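Local coordinates for Tll0287 protein (Thermosynechococcus elongatus, PDB 5B82), which is of unknown function but binds a covalently attached heme c with unusual His/Cys axial ligation in a PAS-like domain, probably linked to photosynthetic redox chemistry, at residues H98-A103 with Q107-F112; L118-Q123 with V129-R134; D162-F167 with D171-Y176. One frame throughout, in Å; residues are numbered along the deposited sequence. Where two conformers were deposited one is given.

Contact 1: residues H98-A103 with Q107-F112; sequences HAPRTA and QALNQF. With HEC (heme c), chain B.
Ala103 and Gln107 form the first turn of helix 103-114, the helix that the loop 98-103 leads into from the heme. The backbone O of Ala103 accepts from Gln107 N at 2.9 Å, the i to i+4 bond that opens an alpha helix, with the donor tilted 25° from the carbonyl plane. Gln107 CB rides close by, 3.3 Å from Ala103 O, and its side chain runs out extended toward Gln123 of the sheet. Just ahead of this turn Thr102 is the N-cap: its OG1 takes the backbone N of Asp105, while the carboxylate of Asp105 accepts from Arg101 N, so Asp105 is tied to the loop twice, through its backbone N and its carboxylate. Helix 103-114 then packs on the antiparallel sheet of the PAS-like domain, and one leucine branch reaches back to the loop. With CG anti to its carbonyl carbon (chi1 -71°), Leu109 sets CD1 against Pro100 CG at 4.0 Å. The two side chains cross at about a right angle, a light touch through one methyl and one ring corner, and Pro100 leans on Val89 as well. At the other end of the loop, His98 turns its imidazole edge to the heme. ND1 donates to propionate atom O2A at 2.6 Å in a nearly straight bond (166° at the hydrogen), with the oxygen in the ring plane. CE1 of His98 also comes within 3.2 Å of O2D on the second propionate, and two carboxylates so near would probably favour a protonated ring.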
# COMPACT_ATOMS: atom_id res chain seq x y z
N HIS A 98 0.74 -3.25 8.76
CA HIS A 98 0.19 -3.45 7.44
C HIS A 98 -0.14 -4.91 7.14
O HIS A 98 -0.34 -5.29 5.99
CB HIS A 98 1.17 -2.88 6.40
CG HIS A 98 1.41 -1.41 6.56
ND1 HIS A 98 2.55 -0.78 6.11
CD2 HIS A 98 0.65 -0.44 7.13
CE1 HIS A 98 2.49 0.51 6.39
NE2 HIS A 98 1.34 0.74 7.01
N ALA A 99 -0.20 -5.74 8.18
CA ALA A 99 -0.55 -7.15 7.99
C ALA A 99 -2.03 -7.30 7.67
O ALA A 99 -2.84 -6.44 8.03
CB ALA A 99 -0.18 -7.98 9.23
N PRO A 100 -2.40 -8.39 6.99
CA PRO A 100 -3.83 -8.66 6.87
C PRO A 100 -4.39 -8.93 8.27
O PRO A 100 -3.69 -9.55 9.07
CB PRO A 100 -3.87 -9.92 6.00
CG PRO A 100 -2.57 -9.87 5.21
CD PRO A 100 -1.58 -9.33 6.20
N ARG A 101 -5.60 -8.47 8.55
CA ARG A 101 -6.17 -8.63 9.89
C ARG A 101 -7.48 -9.39 9.89
O ARG A 101 -7.82 -10.06 10.87
CB ARG A 101 -6.40 -7.27 10.54
CG ARG A 101 -5.13 -6.54 10.87
CD ARG A 101 -5.42 -5.15 11.40
NE ARG A 101 -4.19 -4.47 11.75
CZ ARG A 101 -4.08 -3.15 11.87
NH1 ARG A 101 -5.13 -2.38 11.66
NH2 ARG A 101 -2.91 -2.61 12.20
N THR A 102 -8.22 -9.28 8.79
CA THR A 102 -9.56 -9.85 8.72
C THR A 102 -9.73 -10.76 7.51
O THR A 102 -8.90 -10.74 6.59
CB THR A 102 -10.63 -8.76 8.61
OG1 THR A 102 -10.36 -7.94 7.47
CG2 THR A 102 -10.65 -7.88 9.86
N ALA A 103 -10.80 -11.55 7.52
CA ALA A 103 -11.18 -12.38 6.39
C ALA A 103 -11.40 -11.53 5.15
O ALA A 103 -11.14 -11.96 4.03
CB ALA A 103 -12.43 -13.18 6.70
N GLN A 107 -9.64 -11.92 1.59
CA GLN A 107 -10.55 -12.03 0.45
C GLN A 107 -10.18 -11.04 -0.65
O GLN A 107 -10.19 -11.37 -1.84
CB GLN A 107 -11.99 -11.79 0.89
CG GLN A 107 -13.00 -11.81 -0.25
CD GLN A 107 -14.33 -11.15 0.11
OE1 GLN A 107 -14.98 -10.54 -0.75
NE2 GLN A 107 -14.73 -11.26 1.37
N ALA A 108 -9.86 -9.81 -0.25
CA ALA A 108 -9.60 -8.75 -1.21
C ALA A 108 -8.28 -9.02 -1.92
O ALA A 108 -8.21 -8.94 -3.15
CB ALA A 108 -9.57 -7.39 -0.52
N LEU A 109 -7.25 -9.33 -1.13
CA LEU A 109 -5.96 -9.70 -1.69
C LEU A 109 -6.10 -10.86 -2.65
O LEU A 109 -5.53 -10.84 -3.73
CB LEU A 109 -4.94 -10.02 -0.60
CG LEU A 109 -4.47 -8.81 0.20
CD1 LEU A 109 -3.61 -9.23 1.39
CD2 LEU A 109 -3.69 -7.86 -0.70
N ASN A 110 -6.88 -11.87 -2.26
CA ASN A 110 -7.21 -12.97 -3.16
C ASN A 110 -7.86 -12.51 -4.47
O ASN A 110 -7.51 -13.02 -5.54
CB ASN A 110 -8.09 -14.01 -2.48
CG ASN A 110 -7.28 -15.10 -1.80
OD1 ASN A 110 -6.32 -15.61 -2.37
ND2 ASN A 110 -7.68 -15.46 -0.58
N GLN A 111 -8.81 -11.58 -4.40
CA GLN A 111 -9.47 -11.08 -5.60
C GLN A 111 -8.43 -10.45 -6.54
O GLN A 111 -8.41 -10.73 -7.73
CB GLN A 111 -10.58 -10.08 -5.27
CG GLN A 111 -11.95 -10.73 -5.03
CD GLN A 111 -13.04 -9.74 -4.62
OE1 GLN A 111 -13.50 -9.75 -3.48
NE2 GLN A 111 -13.45 -8.89 -5.55
N PHE A 112 -7.58 -9.60 -5.98
CA PHE A 112 -6.51 -9.00 -6.78
C PHE A 112 -5.60 -10.06 -7.39
O PHE A 112 -5.29 -10.04 -8.59
CB PHE A 112 -5.74 -7.97 -5.95
CG PHE A 112 -6.53 -6.74 -5.62
CD1 PHE A 112 -7.25 -6.08 -6.61
CD2 PHE A 112 -6.60 -6.25 -4.32
CE1 PHE A 112 -7.99 -4.94 -6.33
CE2 PHE A 112 -7.35 -5.11 -4.01
CZ PHE A 112 -8.05 -4.46 -5.01
FE HEC B . 7.96 0.46 -0.22
CHA HEC B . 6.44 -0.16 2.75
CHB HEC B . 5.08 -0.64 -1.86
CHC HEC B . 9.30 1.29 -3.22
CHD HEC B . 10.93 1.17 1.35
NA HEC B . 6.13 -0.33 0.33
C1A HEC B . 5.67 -0.36 1.64
C2A HEC B . 4.25 -0.67 1.62
C3A HEC B . 3.89 -0.80 0.33
C4A HEC B . 5.05 -0.59 -0.49
CMA HEC B . 2.49 -1.13 -0.22
CAA HEC B . 3.33 -0.81 2.85
CBA HEC B . 3.08 -2.26 3.24
CGA HEC B . 4.23 -2.80 4.04
O1A HEC B . 4.91 -3.74 3.56
O2A HEC B . 4.50 -2.26 5.15
NB HEC B . 7.31 0.32 -2.16
C1B HEC B . 6.08 -0.11 -2.63
C2B HEC B . 6.03 0.11 -4.06
C3B HEC B . 7.20 0.63 -4.43
C4B HEC B . 8.02 0.79 -3.25
CMB HEC B . 4.85 -0.26 -4.99
CAB HEC B . 7.62 1.03 -5.87
CBB HEC B . 6.76 2.22 -6.38
NC HEC B . 9.79 1.08 -0.82
C1C HEC B . 10.12 1.42 -2.11
C2C HEC B . 11.41 2.07 -2.09
C3C HEC B . 11.92 1.92 -0.86
C4C HEC B . 10.87 1.37 -0.02
CMC HEC B . 12.19 2.42 -3.38
CAC HEC B . 13.33 2.35 -0.36
CBC HEC B . 13.66 3.85 -0.54
ND HEC B . 8.61 0.44 1.72
C1D HEC B . 9.85 0.91 2.16
C2D HEC B . 9.81 1.07 3.60
C3D HEC B . 8.41 0.64 4.01
C4D HEC B . 7.74 0.27 2.79
CMD HEC B . 10.94 1.56 4.53
CAD HEC B . 7.80 0.63 5.43
CBD HEC B . 7.19 2.02 5.61
CGD HEC B . 6.38 2.11 6.88
O1D HEC B . 6.95 1.98 7.98
O2D HEC B . 5.15 2.33 6.78

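Contact 2: residues L118-Q123 with V129-R134; sequences LQAFWQ and VHYFRR
Phe121 holds CG between its backbone N and carbonyl carbon (chi1 72°), and Phe132 has CG anti to its carbonyl carbon (chi1 -58°); together the two torsions bring CD2 of Phe132 over one face of the Phe121 ring. This is the cross-strand aromatic pair of a beta hairpin, strands 120-125 and 128-136, at the edge of the antiparallel sheet of the PAS-like domain. Phe121 CZ lies 3.5 Å from Phe132 CD2, yet the planes are 30° apart and so far offset that little of one ring lies above the other. Beneath them the backbones form a hydrogen-bonded pair: Phe132 N gives to Phe121 O at 2.9 Å, and Phe121 N returns the bond to Phe132 O. Gln123 and His130 repeat the pattern further along, where the His130 imidazole is held by Asp125 and by Thr179 of the next strand. Helix 103-114 covers this face, with Gln111 against Phe121 and Leu104 against Phe132. On the face of Ala120 and Tyr131, which looks to helix 28-49, Ala120 CB packs 3.7 Å from Tyr131 CZ. Both arginines close the open end of the hairpin. Arg133 NH1 reaches a lone pair of Gln119 OE1 at 3.1 Å, in the plane of that amide, while its NH2 pairs with Glu39 and gives to a water that in turn donates to OE1. Arg134, whose NE is salt-bridged to Asp136, lays the edge of its guanidinium against the chain, so that NH1 meets Leu118 O at 3.0 Å with the oxygen close to the guanidinium plane.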
# COMPACT_ATOMS: atom_id res chain seq x y z
N LEU A 118 -7.96 -6.66 -12.44
CA LEU A 118 -8.78 -5.99 -11.42
C LEU A 118 -7.97 -4.93 -10.70
O LEU A 118 -7.04 -5.25 -9.95
CB LEU A 118 -9.30 -7.02 -10.41
CG LEU A 118 -10.14 -6.45 -9.26
CD1 LEU A 118 -11.42 -5.86 -9.81
CD2 LEU A 118 -10.44 -7.56 -8.25
N GLN A 119 -8.31 -3.66 -10.90
CA GLN A 119 -7.54 -2.59 -10.24
C GLN A 119 -8.06 -2.23 -8.85
O GLN A 119 -7.28 -1.89 -7.96
CB GLN A 119 -7.49 -1.34 -11.11
CG GLN A 119 -6.67 -1.54 -12.38
CD GLN A 119 -5.33 -2.22 -12.13
OE1 GLN A 119 -4.52 -1.77 -11.31
NE2 GLN A 119 -5.08 -3.32 -12.84
N ALA A 120 -9.38 -2.25 -8.69
CA ALA A 120 -9.96 -1.84 -7.41
C ALA A 120 -11.41 -2.27 -7.32
O ALA A 120 -12.05 -2.53 -8.32
CB ALA A 120 -9.87 -0.32 -7.23
N PHE A 121 -11.94 -2.30 -6.11
CA PHE A 121 -13.36 -2.59 -5.98
C PHE A 121 -13.88 -2.06 -4.66
O PHE A 121 -13.10 -1.82 -3.74
CB PHE A 121 -13.62 -4.10 -6.14
CG PHE A 121 -13.16 -4.93 -4.98
CD1 PHE A 121 -14.04 -5.24 -3.95
CD2 PHE A 121 -11.86 -5.41 -4.91
CE1 PHE A 121 -13.63 -6.02 -2.87
CE2 PHE A 121 -11.45 -6.18 -3.84
CZ PHE A 121 -12.34 -6.48 -2.81
N TRP A 122 -15.19 -1.84 -4.61
CA TRP A 122 -15.77 -1.55 -3.32
C TRP A 122 -16.87 -2.52 -2.94
O TRP A 122 -17.55 -3.11 -3.77
CB TRP A 122 -16.08 -0.06 -3.05
CG TRP A 122 -16.98 0.70 -4.00
CD1 TRP A 122 -16.62 1.27 -5.19
CD2 TRP A 122 -18.35 1.05 -3.78
NE1 TRP A 122 -17.70 1.92 -5.74
CE2 TRP A 122 -18.77 1.80 -4.89
CE3 TRP A 122 -19.27 0.80 -2.75
CZ2 TRP A 122 -20.07 2.29 -5.02
CZ3 TRP A 122 -20.55 1.29 -2.88
CH2 TRP A 122 -20.94 2.03 -4.00
N GLN A 123 -16.96 -2.76 -1.64
CA GLN A 123 -17.82 -3.80 -1.10
C GLN A 123 -18.55 -3.21 0.10
O GLN A 123 -17.98 -2.40 0.81
CB GLN A 123 -16.93 -4.95 -0.65
CG GLN A 123 -17.58 -6.01 0.19
CD GLN A 123 -16.86 -7.33 0.07
OE1 GLN A 123 -16.23 -7.62 -0.95
NE2 GLN A 123 -16.95 -8.15 1.12
N VAL A 129 -18.83 0.79 4.13
CA VAL A 129 -18.34 0.73 2.74
C VAL A 129 -16.81 0.58 2.74
O VAL A 129 -16.11 1.33 3.42
CB VAL A 129 -18.73 1.99 1.96
CG1 VAL A 129 -18.39 1.82 0.52
CG2 VAL A 129 -20.20 2.26 2.09
N HIS A 130 -16.30 -0.38 1.98
CA HIS A 130 -14.88 -0.69 1.98
C HIS A 130 -14.36 -0.59 0.54
O HIS A 130 -14.91 -1.24 -0.34
CB HIS A 130 -14.61 -2.11 2.48
CG HIS A 130 -15.30 -2.45 3.76
ND1 HIS A 130 -14.70 -2.30 4.99
CD2 HIS A 130 -16.53 -2.96 4.00
CE1 HIS A 130 -15.53 -2.70 5.94
NE2 HIS A 130 -16.65 -3.11 5.37
N TYR A 131 -13.31 0.19 0.33
CA TYR A 131 -12.71 0.30 -0.99
C TYR A 131 -11.30 -0.25 -0.92
O TYR A 131 -10.57 0.05 0.03
CB TYR A 131 -12.69 1.77 -1.43
CG TYR A 131 -11.97 2.06 -2.75
CD1 TYR A 131 -12.55 1.72 -3.97
CD2 TYR A 131 -10.74 2.72 -2.77
CE1 TYR A 131 -11.91 2.02 -5.18
CE2 TYR A 131 -10.10 3.02 -3.99
CZ TYR A 131 -10.70 2.67 -5.18
OH TYR A 131 -10.07 2.97 -6.39
N PHE A 132 -10.94 -1.06 -1.91
CA PHE A 132 -9.62 -1.65 -1.99
C PHE A 132 -9.04 -1.32 -3.36
O PHE A 132 -9.73 -1.36 -4.35
CB PHE A 132 -9.70 -3.16 -1.85
CG PHE A 132 -10.35 -3.61 -0.55
CD1 PHE A 132 -9.59 -3.78 0.59
CD2 PHE A 132 -11.71 -3.86 -0.50
CE1 PHE A 132 -10.19 -4.18 1.81
CE2 PHE A 132 -12.32 -4.28 0.70
CZ PHE A 132 -11.56 -4.43 1.84
N ARG A 133 -7.75 -1.01 -3.38
CA ARG A 133 -7.09 -0.68 -4.64
C ARG A 133 -5.75 -1.38 -4.67
O ARG A 133 -4.92 -1.21 -3.78
CB ARG A 133 -6.97 0.84 -4.80
CG ARG A 133 -6.67 1.33 -6.26
CD ARG A 133 -5.19 1.50 -6.49
NE ARG A 133 -4.92 2.11 -7.80
CZ ARG A 133 -4.61 1.42 -8.90
NH1 ARG A 133 -4.54 0.09 -8.85
NH2 ARG A 133 -4.37 2.06 -10.05
N ARG A 134 -5.54 -2.20 -5.69
CA ARG A 134 -4.30 -2.98 -5.76
C ARG A 134 -3.05 -2.10 -5.91
O ARG A 134 -3.10 -1.01 -6.48
CB ARG A 134 -4.37 -4.03 -6.88
CG ARG A 134 -3.73 -3.62 -8.19
CD ARG A 134 -4.03 -4.61 -9.34
NE ARG A 134 -3.17 -5.79 -9.35
CZ ARG A 134 -3.62 -7.04 -9.46
NH1 ARG A 134 -4.92 -7.27 -9.55
NH2 ARG A 134 -2.77 -8.06 -9.48
O HOH W 1 -2.91 0.84 -12.43

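Contact 3: residues D162-F167 with D171-Y176; sequences DRAYGF and DLRGMY. With HEC (heme c), chain B.
Phe167 and Arg173 make the tight half of this contact, a layered packing in the heme c pocket. The arginine chain, with CG anti to the backbone N (chi1 172°) and a bend at the next bond, carries CD over the face of the phenyl ring, a CH-pi contact 4.0 Å from the Phe167 centroid. Beyond it the guanidinium, its plane 36° from the ring, has Phe167 CE2 over one face and the porphyrin's C3A over the other. NE sits 3.2 Å from the meso carbon CHB of the heme. At the tip, Arg173 NH2 donates to propionate atom O1A at 2.7 Å, and Ala164 CB closes in to 3.3 Å from the same NH2. With NH1 held by Lys92 O, the group is fixed in rotation at both terminal nitrogens. A leucine in place of Arg173 would probably leave propionate O1A without this charged donor and open a gap between Phe167 and the porphyrin face.

The opposite end of the contact is looser. Asp171 OD2 lies 3.4 Å from Phe167 CA, and OD2 accepts from Arg168 N, outside the two segments. Solvent reaches this side, where Gly166 is exposed and Asp171 partly so. Upstream, Asp162 OD2 accepts from Ala164 N, from above the carboxylate plane, in an Asx turn. The inverse gamma turn centred on Ala164 presents its O to ND1 of His145, the axial histidine on helix 142-145, which Phe167 and Arg173 both touch. Arg173 and Gly174 then form a classic beta bulge opposite Ile135 of strand 128-136, and past it Met175 passes beneath helix 103-114 on the sheet.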
# COMPACT_ATOMS: atom_id res chain seq x y z
N ASP A 162 10.73 -7.99 8.67
CA ASP A 162 10.43 -7.63 7.29
C ASP A 162 10.19 -8.86 6.42
O ASP A 162 10.88 -9.88 6.56
CB ASP A 162 11.56 -6.79 6.71
CG ASP A 162 11.30 -6.38 5.27
OD1 ASP A 162 12.23 -6.48 4.44
OD2 ASP A 162 10.16 -5.95 4.97
N ARG A 163 9.20 -8.77 5.53
CA ARG A 163 8.94 -9.82 4.54
C ARG A 163 8.77 -9.20 3.15
O ARG A 163 8.58 -9.90 2.16
CB ARG A 163 7.69 -10.62 4.91
CG ARG A 163 7.75 -11.30 6.27
CD ARG A 163 7.83 -12.82 6.15
NE ARG A 163 9.16 -13.30 5.75
CZ ARG A 163 9.50 -14.58 5.68
NH1 ARG A 163 8.62 -15.53 5.99
NH2 ARG A 163 10.73 -14.93 5.30
N ALA A 164 8.84 -7.87 3.08
CA ALA A 164 8.56 -7.15 1.84
C ALA A 164 9.74 -7.15 0.86
O ALA A 164 10.21 -6.08 0.45
CB ALA A 164 8.10 -5.73 2.14
N TYR A 165 10.20 -8.34 0.49
CA TYR A 165 11.29 -8.47 -0.48
C TYR A 165 11.03 -9.64 -1.40
O TYR A 165 10.07 -10.40 -1.22
CB TYR A 165 12.64 -8.66 0.22
CG TYR A 165 12.66 -9.79 1.24
CD1 TYR A 165 12.53 -9.53 2.60
CD2 TYR A 165 12.83 -11.11 0.84
CE1 TYR A 165 12.54 -10.55 3.53
CE2 TYR A 165 12.84 -12.14 1.76
CZ TYR A 165 12.70 -11.86 3.10
OH TYR A 165 12.72 -12.88 4.03
N GLY A 166 11.89 -9.80 -2.40
CA GLY A 166 11.80 -10.90 -3.33
C GLY A 166 10.74 -10.72 -4.40
O GLY A 166 10.34 -11.68 -5.05
N PHE A 167 10.28 -9.48 -4.59
CA PHE A 167 9.31 -9.19 -5.64
C PHE A 167 9.95 -9.10 -7.02
O PHE A 167 11.15 -8.85 -7.15
CB PHE A 167 8.59 -7.88 -5.35
CG PHE A 167 7.71 -7.93 -4.13
CD1 PHE A 167 6.42 -8.44 -4.21
CD2 PHE A 167 8.15 -7.44 -2.93
CE1 PHE A 167 5.61 -8.48 -3.10
CE2 PHE A 167 7.34 -7.47 -1.81
CZ PHE A 167 6.07 -7.99 -1.90
N ASP A 171 4.52 -8.11 -9.99
CA ASP A 171 3.95 -8.81 -8.84
C ASP A 171 2.86 -7.99 -8.14
O ASP A 171 2.87 -6.77 -8.20
CB ASP A 171 5.03 -9.12 -7.80
CG ASP A 171 5.93 -10.26 -8.21
OD1 ASP A 171 5.82 -10.69 -9.37
OD2 ASP A 171 6.74 -10.70 -7.37
N LEU A 172 1.96 -8.68 -7.45
CA LEU A 172 1.04 -7.99 -6.54
C LEU A 172 1.76 -7.65 -5.24
O LEU A 172 2.17 -8.55 -4.50
CB LEU A 172 -0.18 -8.87 -6.26
CG LEU A 172 -1.15 -8.33 -5.20
CD1 LEU A 172 -1.79 -7.03 -5.69
CD2 LEU A 172 -2.18 -9.38 -4.87
N ARG A 173 1.91 -6.36 -4.97
CA ARG A 173 2.63 -5.88 -3.79
C ARG A 173 1.77 -5.91 -2.53
O ARG A 173 2.25 -6.24 -1.44
CB ARG A 173 3.12 -4.45 -4.03
CG ARG A 173 3.71 -3.80 -2.80
CD ARG A 173 5.08 -4.39 -2.45
NE ARG A 173 5.62 -3.76 -1.24
CZ ARG A 173 5.38 -4.17 -0.00
NH1 ARG A 173 4.62 -5.24 0.20
NH2 ARG A 173 5.91 -3.53 1.03
N GLY A 174 0.50 -5.57 -2.69
CA GLY A 174 -0.43 -5.40 -1.60
C GLY A 174 -1.58 -4.55 -2.11
O GLY A 174 -1.87 -4.55 -3.31
N MET A 175 -2.22 -3.82 -1.21
CA MET A 175 -3.38 -3.01 -1.58
C MET A 175 -3.57 -1.86 -0.62
O MET A 175 -3.02 -1.88 0.50
CB MET A 175 -4.64 -3.87 -1.57
CG MET A 175 -5.13 -4.26 -0.18
SD MET A 175 -6.46 -5.46 -0.27
CE MET A 175 -6.74 -5.74 1.50
N TYR A 176 -4.30 -0.83 -1.05
CA TYR A 176 -4.84 0.16 -0.11
C TYR A 176 -6.22 -0.32 0.32
O TYR A 176 -6.94 -0.91 -0.47
CB TYR A 176 -4.98 1.54 -0.76
CG TYR A 176 -3.71 2.04 -1.41
CD1 TYR A 176 -2.73 2.67 -0.66
CD2 TYR A 176 -3.51 1.88 -2.76
CE1 TYR A 176 -1.56 3.13 -1.26
CE2 TYR A 176 -2.36 2.34 -3.37
CZ TYR A 176 -1.39 2.95 -2.61
OH TYR A 176 -0.24 3.39 -3.23
FE HEC B . 7.96 0.46 -0.22
CHA HEC B . 6.44 -0.16 2.75
CHB HEC B . 5.08 -0.64 -1.86
CHC HEC B . 9.30 1.29 -3.22
CHD HEC B . 10.93 1.17 1.35
NA HEC B . 6.13 -0.33 0.33
C1A HEC B . 5.67 -0.36 1.64
C2A HEC B . 4.25 -0.67 1.62
C3A HEC B . 3.89 -0.80 0.33
C4A HEC B . 5.05 -0.59 -0.49
CMA HEC B . 2.49 -1.13 -0.22
CAA HEC B . 3.33 -0.81 2.85
CBA HEC B . 3.08 -2.26 3.24
CGA HEC B . 4.23 -2.80 4.04
O1A HEC B . 4.91 -3.74 3.56
O2A HEC B . 4.50 -2.26 5.15
NB HEC B . 7.31 0.32 -2.16
C1B HEC B . 6.08 -0.11 -2.63
C2B HEC B . 6.03 0.11 -4.06
C3B HEC B . 7.20 0.63 -4.43
C4B HEC B . 8.02 0.79 -3.25
CMB HEC B . 4.85 -0.26 -4.99
CAB HEC B . 7.62 1.03 -5.87
CBB HEC B . 6.76 2.22 -6.38
NC HEC B . 9.79 1.08 -0.82
C1C HEC B . 10.12 1.42 -2.11
C2C HEC B . 11.41 2.07 -2.09
C3C HEC B . 11.92 1.92 -0.86
C4C HEC B . 10.87 1.37 -0.02
CMC HEC B . 12.19 2.42 -3.38
CAC HEC B . 13.33 2.35 -0.36
CBC HEC B . 13.66 3.85 -0.54
ND HEC B . 8.61 0.44 1.72
C1D HEC B . 9.85 0.91 2.16
C2D HEC B . 9.81 1.07 3.60
C3D HEC B . 8.41 0.64 4.01
C4D HEC B . 7.74 0.27 2.79
CMD HEC B . 10.94 1.56 4.53
CAD HEC B . 7.80 0.63 5.43
CBD HEC B . 7.19 2.02 5.61
CGD HEC B . 6.38 2.11 6.88
O1D HEC B . 6.95 1.98 7.98
O2D HEC B . 5.15 2.33 6.78

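In the fold
Contacts 1 and 3 grip the two oxygens of one heme propionate from distant parts of the chain. Their centres lie 13 Å apart, bridged by Met175, whose SD is 3.7 Å from both Ala108 CB and Leu109 CD2. Contact 2 stands further from the heme; Arg134 comes no nearer to it than about 10 Å between side chain and ligand. It shares the sheet with contact 3, since Tyr176 N is 2.8 Å from Arg133 O on the adjacent strand. It also reaches contact 1, where Arg134 NH1 lies 3.0 Å from Phe112 O at the end of helix 103-114.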